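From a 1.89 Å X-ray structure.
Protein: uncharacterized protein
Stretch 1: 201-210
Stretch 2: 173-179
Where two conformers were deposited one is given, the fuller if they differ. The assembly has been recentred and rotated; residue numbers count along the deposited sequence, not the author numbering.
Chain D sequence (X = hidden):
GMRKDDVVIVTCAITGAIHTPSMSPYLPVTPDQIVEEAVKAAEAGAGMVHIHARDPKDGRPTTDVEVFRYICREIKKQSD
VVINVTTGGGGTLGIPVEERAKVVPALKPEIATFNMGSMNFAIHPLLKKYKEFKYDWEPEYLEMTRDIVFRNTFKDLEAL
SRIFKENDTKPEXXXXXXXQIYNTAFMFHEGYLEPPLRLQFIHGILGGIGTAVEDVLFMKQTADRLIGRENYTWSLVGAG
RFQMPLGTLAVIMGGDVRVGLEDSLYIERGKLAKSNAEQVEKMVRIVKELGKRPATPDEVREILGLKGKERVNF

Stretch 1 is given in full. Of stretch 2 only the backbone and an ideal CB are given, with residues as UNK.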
ATOM      1  N   PHE D 201      -7.306   4.714  16.163  1.00 13.45           N
ATOM      2  CA  PHE D 201      -7.603   5.022  14.789  1.00 13.25           C
ATOM      3  C   PHE D 201      -9.120   4.928  14.659  1.00 13.08           C
ATOM      4  O   PHE D 201      -9.683   3.899  15.045  1.00 14.25           O
ATOM      5  CB  PHE D 201      -6.945   4.003  13.884  1.00 13.22           C
ATOM      6  CG  PHE D 201      -5.434   3.925  14.005  1.00 14.72           C
ATOM      7  CD1 PHE D 201      -4.667   5.037  14.232  1.00 13.61           C
ATOM      8  CD2 PHE D 201      -4.782   2.715  13.785  1.00 15.04           C
ATOM      9  CE1 PHE D 201      -3.281   4.940  14.262  1.00 14.05           C
ATOM     10  CE2 PHE D 201      -3.396   2.634  13.836  1.00 14.45           C
ATOM     11  CZ  PHE D 201      -2.659   3.742  14.087  1.00 13.75           C
ATOM     12  N   ILE D 202      -9.775   6.001  14.204  1.00 12.16           N
ATOM     13  CA  ILE D 202     -11.246   6.062  14.122  1.00 12.12           C
ATOM     14  C   ILE D 202     -11.687   6.171  12.660  1.00 11.93           C
ATOM     15  O   ILE D 202     -11.347   7.128  11.944  1.00 12.38           O
ATOM     16  CB  ILE D 202     -11.822   7.204  14.944  1.00 13.32           C
ATOM     17  CG1 ILE D 202     -11.281   7.110  16.413  1.00 14.99           C
ATOM     18  CG2 ILE D 202     -13.366   7.163  14.933  1.00 11.54           C
ATOM     19  CD1 ILE D 202     -12.038   7.960  17.458  1.00 17.47           C
ATOM     20  N   HIS D 203     -12.444   5.184  12.227  1.00 11.37           N
ATOM     21  CA  HIS D 203     -12.781   5.020  10.805  1.00 11.30           C
ATOM     22  C   HIS D 203     -14.260   5.185  10.587  1.00 12.13           C
ATOM     23  O   HIS D 203     -15.064   4.551  11.274  1.00 12.87           O
ATOM     24  CB  HIS D 203     -12.293   3.629  10.330  1.00 11.08           C
ATOM     25  CG  HIS D 203     -10.794   3.540  10.196  1.00 10.63           C
ATOM     26  ND1 HIS D 203     -10.140   3.674   8.986  1.00  8.12           N
ATOM     27  CD2 HIS D 203      -9.824   3.370  11.128  1.00 10.48           C
ATOM     28  CE1 HIS D 203      -8.838   3.571   9.176  1.00  9.99           C
ATOM     29  NE2 HIS D 203      -8.615   3.407  10.472  1.00 13.05           N
ATOM     30  N   GLY D 204     -14.612   6.015   9.617  1.00 11.90           N
ATOM     31  CA  GLY D 204     -15.962   6.116   9.115  1.00 11.87           C
ATOM     32  C   GLY D 204     -16.693   7.399   9.470  1.00 11.39           C
ATOM     33  O   GLY D 204     -17.888   7.472   9.298  1.00 12.22           O
ATOM     34  N   ILE D 205     -16.022   8.398  10.011  1.00 11.95           N
ATOM     35  CA  ILE D 205     -16.657   9.678  10.281  1.00 11.89           C
ATOM     36  C   ILE D 205     -16.704  10.500   8.985  1.00 12.46           C
ATOM     37  O   ILE D 205     -15.741  10.511   8.195  1.00 11.38           O
ATOM     38  CB  ILE D 205     -15.947  10.483  11.403  1.00 11.63           C
ATOM     39  CG1 ILE D 205     -15.958   9.700  12.717  1.00 12.97           C
ATOM     40  CG2 ILE D 205     -16.600  11.863  11.590  1.00 13.16           C
ATOM     41  CD1 ILE D 205     -17.290   9.280  13.209  1.00 13.24           C
ATOM     42  N   LEU D 206     -17.841  11.177   8.764  1.00 12.22           N
ATOM     43  CA  LEU D 206     -17.964  12.094   7.638  1.00 12.68           C
ATOM     44  C   LEU D 206     -17.144  13.311   8.063  1.00 13.40           C
ATOM     45  O   LEU D 206     -17.553  14.056   8.962  1.00 12.86           O
ATOM     46  CB  LEU D 206     -19.431  12.422   7.329  1.00 12.95           C
ATOM     47  CG  LEU D 206     -19.729  13.482   6.225  1.00 11.65           C
ATOM     48  CD1 LEU D 206     -19.032  13.146   4.924  1.00 11.96           C
ATOM     49  CD2 LEU D 206     -21.194  13.739   5.984  1.00 13.70           C
ATOM     50  N   GLY D 207     -16.002  13.516   7.389  1.00 12.96           N
ATOM     51  CA  GLY D 207     -15.012  14.503   7.789  1.00 13.58           C
ATOM     52  C   GLY D 207     -13.672  13.860   8.067  1.00 13.11           C
ATOM     53  O   GLY D 207     -12.647  14.549   8.181  1.00 12.34           O
ATOM     54  N   GLY D 208     -13.676  12.535   8.181  1.00 13.44           N
ATOM     55  CA  GLY D 208     -12.476  11.753   8.384  1.00 12.43           C
ATOM     56  C   GLY D 208     -12.282  10.665   7.379  1.00 12.30           C
ATOM     57  O   GLY D 208     -12.985  10.600   6.362  1.00 11.96           O
ATOM     58  N   ILE D 209     -11.291   9.813   7.652  1.00 12.46           N
ATOM     59  CA  ILE D 209     -11.011   8.663   6.792  1.00 11.30           C
ATOM     60  C   ILE D 209     -12.114   7.597   6.880  1.00 11.34           C
ATOM     61  O   ILE D 209     -12.769   7.472   7.906  1.00 10.41           O
ATOM     62  CB  ILE D 209      -9.636   8.064   7.133  1.00 12.14           C
ATOM     63  CG1 ILE D 209      -9.205   7.134   6.024  1.00 12.11           C
ATOM     64  CG2 ILE D 209      -9.629   7.341   8.518  1.00 10.68           C
ATOM     65  CD1 ILE D 209      -7.673   6.823   5.971  1.00  9.14           C
ATOM     66  N   GLY D 210     -12.332   6.872   5.773  1.00 10.28           N
ATOM     67  CA  GLY D 210     -13.346   5.842   5.668  1.00 10.60           C
ATOM     68  C   GLY D 210     -13.020   4.510   6.312  1.00  9.97           C
ATOM     69  O   GLY D 210     -12.128   4.393   7.148  1.00 10.19           O
ATOM     70  N   UNK D 173      -4.731   9.080  21.962  1.00 13.74           N
ATOM     71  CA  UNK D 173      -4.593  10.099  20.933  1.00 13.94           C
ATOM     72  C   UNK D 173      -5.461   9.681  19.779  1.00 13.65           C
ATOM     73  O   UNK D 173      -5.110   8.772  19.057  1.00 14.89           O
ATOM     74  CB  UNK D 173      -3.138  10.287  20.499  1.00 13.94           C
ATOM     75  N   UNK D 174      -6.570  10.374  19.606  0.60 13.80           N
ATOM     76  CA  UNK D 174      -7.587   9.944  18.667  0.60 13.37           C
ATOM     77  C   UNK D 174      -7.179  10.507  17.322  0.60 12.68           C
ATOM     78  O   UNK D 174      -6.907  11.720  17.218  0.60 11.56           O
ATOM     79  CB  UNK D 174      -8.987  10.402  19.080  0.60 13.37           C
ATOM     80  N   UNK D 175      -7.055   9.625  16.342  1.00 11.36           N
ATOM     81  CA  UNK D 175      -6.734  10.006  14.989  1.00 13.02           C
ATOM     82  C   UNK D 175      -7.789   9.547  13.987  1.00 12.26           C
ATOM     83  O   UNK D 175      -8.068   8.365  13.885  1.00 12.84           O
ATOM     84  CB  UNK D 175      -5.366   9.439  14.605  1.00 13.02           C
ATOM     85  N   UNK D 176      -8.323  10.509  13.241  1.00 12.42           N
ATOM     86  CA  UNK D 176      -9.418  10.285  12.287  1.00 13.24           C
ATOM     87  C   UNK D 176      -8.975  10.391  10.825  1.00 13.92           C
ATOM     88  O   UNK D 176      -9.825  10.345   9.909  1.00 13.82           O
ATOM     89  CB  UNK D 176     -10.541  11.290  12.548  1.00 13.24           C
ATOM     90  N   UNK D 177      -7.668  10.591  10.599  1.00 13.44           N
ATOM     91  CA  UNK D 177      -7.136  10.753   9.245  1.00 13.36           C
ATOM     92  C   UNK D 177      -5.595  10.643   9.296  1.00 12.77           C
ATOM     93  O   UNK D 177      -4.977  10.723  10.366  1.00 11.67           O
ATOM     94  CB  UNK D 177      -7.571  12.093   8.647  1.00 13.36           C
ATOM     95  N   UNK D 178      -5.004  10.478   8.127  1.00 13.62           N
ATOM     96  CA  UNK D 178      -3.552  10.367   7.975  1.00 12.95           C
ATOM     97  C   UNK D 178      -2.872  11.635   8.479  1.00 13.14           C
ATOM     98  O   UNK D 178      -1.840  11.566   9.154  1.00 12.73           O
ATOM     99  CB  UNK D 178      -3.178  10.108   6.514  1.00 12.95           C
ATOM    100  N   UNK D 179      -3.411  12.801   8.135  1.00 13.41           N
ATOM    101  CA  UNK D 179      -2.820  14.069   8.580  1.00 13.96           C
ATOM    102  C   UNK D 179      -2.705  14.186  10.085  1.00 13.63           C
ATOM    103  O   UNK D 179      -1.844  14.879  10.616  1.00 13.59           O
ATOM    104  CB  UNK D 179      -3.648  15.242   8.051  1.00 13.96           C
TER

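Position 173 lies on a strand that runs parallel to that of Phe 201, but its CB has nothing of stretch 1 within 5.5 Å. It is Leu 173, whose side chain stays well clear of stretch 1.

Position 174 is extended, and its CB points sideways, 4.2 Å from Ile 202 CD1. A side chain with an aliphatic stem would suit the isoleucine tip; stretch 1 offers no charge to answer. The deposited residue is Glu 174, with two conformers. In the one given, Glu 174 OE1 comes to 3.9 Å from Ile 202 CD1, and this oxygen is hydrogen-bonded to a residue just outside the stretches.

Position 175 forms a parallel bridge with Phe 201. Its carbonyl O accepts a hydrogen bond from Ile 202 N (2.9 Å, 163°). The CB shares a sheet face with Phe 201 and lies 4.5 Å from Phe 201 CD1, at the ring edge. A small or medium apolar side chain would suit. It is Cys 175, whose CB makes the apolar contact with the phenylalanine.

Position 176 follows the strand and is loop or turn. Its carbonyl O takes a short, nearly straight hydrogen bond from Ile 209 N (2.7 Å, 175°). The same O is 3.4 Å from Gly 208 CA; a CB on that glycine would clash with it. The CB at 176 points sideways, but Ile 202 and Ile 205 offer an apolar surface within reach of a long side chain. Leucine, methionine or an aromatic could use it. It is Tyr 176. Ile 202 CB sits over one ring face, 4.1 Å from the centroid of the Tyr 176 ring, a CH-pi contact. Ile 205 CG1 meets the ring edge at Tyr 176 CD2 (3.8 Å). Ile 202 CD1 is 3.6 Å from Tyr 176 OH, which is hydrogen-bonded elsewhere in the structure.

Position 177 is strongly extended, and its CB points sideways. That CB lies 4.5 Å from Ile 209 N, a donor already used by 176. A polar side chain such as Asp, Asn, Ser or Thr could accept from the N of 178. It is Asp 177. The backbone N of residue 178 donates to Asp 177 OD1 (3.0 Å). The O of water 1 donates to Asp 177 OD2 (3.1 Å) and to Gly 207 O (2.8 Å), bridging the stretches.

Position 178 has helical angles and a sideways CB. A branched or long apolar side chain could reach Ile 209. Ile 178 does so: its CG1 is 4.3 Å from Ile 209 CD1.

Position 179 is helical and out of reach of stretch 1. It is Gly 179.

Stretch 2 (173-179) LECYDIG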
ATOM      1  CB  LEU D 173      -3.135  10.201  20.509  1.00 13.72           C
ATOM      2  CG  LEU D 173      -2.133  10.577  21.637  1.00 14.02           C
ATOM      3  CD1 LEU D 173      -0.737  10.262  21.168  1.00 16.59           C
ATOM      4  CD2 LEU D 173      -2.274  12.058  21.988  1.00 16.47           C
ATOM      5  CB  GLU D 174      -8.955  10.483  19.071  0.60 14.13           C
ATOM      6  CG  GLU D 174      -9.268  10.395  20.574  0.60 15.87           C
ATOM      7  CD  GLU D 174      -9.269   8.982  21.130  0.60 18.08           C
ATOM      8  OE1 GLU D 174      -9.430   8.011  20.355  0.60 20.30           O
ATOM      9  OE2 GLU D 174      -9.093   8.846  22.365  0.60 21.63           O
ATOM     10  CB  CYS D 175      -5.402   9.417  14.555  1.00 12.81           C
ATOM     11  SG  CYS D 175      -3.995   9.987  15.602  1.00 16.03           S
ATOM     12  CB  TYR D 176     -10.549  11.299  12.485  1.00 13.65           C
ATOM     13  CG  TYR D 176     -11.244  11.287  13.822  1.00 15.36           C
ATOM     14  CD1 TYR D 176     -10.641  11.857  14.934  1.00 15.44           C
ATOM     15  CD2 TYR D 176     -12.528  10.780  13.950  1.00 16.50           C
ATOM     16  CE1 TYR D 176     -11.290  11.895  16.179  1.00 19.15           C
ATOM     17  CE2 TYR D 176     -13.184  10.789  15.171  1.00 20.75           C
ATOM     18  CZ  TYR D 176     -12.563  11.359  16.285  1.00 19.97           C
ATOM     19  OH  TYR D 176     -13.204  11.351  17.498  1.00 22.78           O
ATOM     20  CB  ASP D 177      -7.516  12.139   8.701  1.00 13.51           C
ATOM     21  CG  ASP D 177      -7.817  12.151   7.224  1.00 13.84           C
ATOM     22  OD1 ASP D 177      -7.343  11.284   6.433  1.00 15.79           O
ATOM     23  OD2 ASP D 177      -8.552  13.093   6.836  1.00 19.77           O
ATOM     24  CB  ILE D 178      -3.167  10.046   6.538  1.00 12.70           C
ATOM     25  CG1 ILE D 178      -3.863   8.736   6.090  1.00 13.78           C
ATOM     26  CG2 ILE D 178      -1.612   9.974   6.379  1.00 12.76           C
ATOM     27  CD1 ILE D 178      -3.563   7.554   6.995  1.00 12.08           C
TER
HETATM   28  O   HOH W   1     -10.034  14.390   9.207  1.00 24.37           O
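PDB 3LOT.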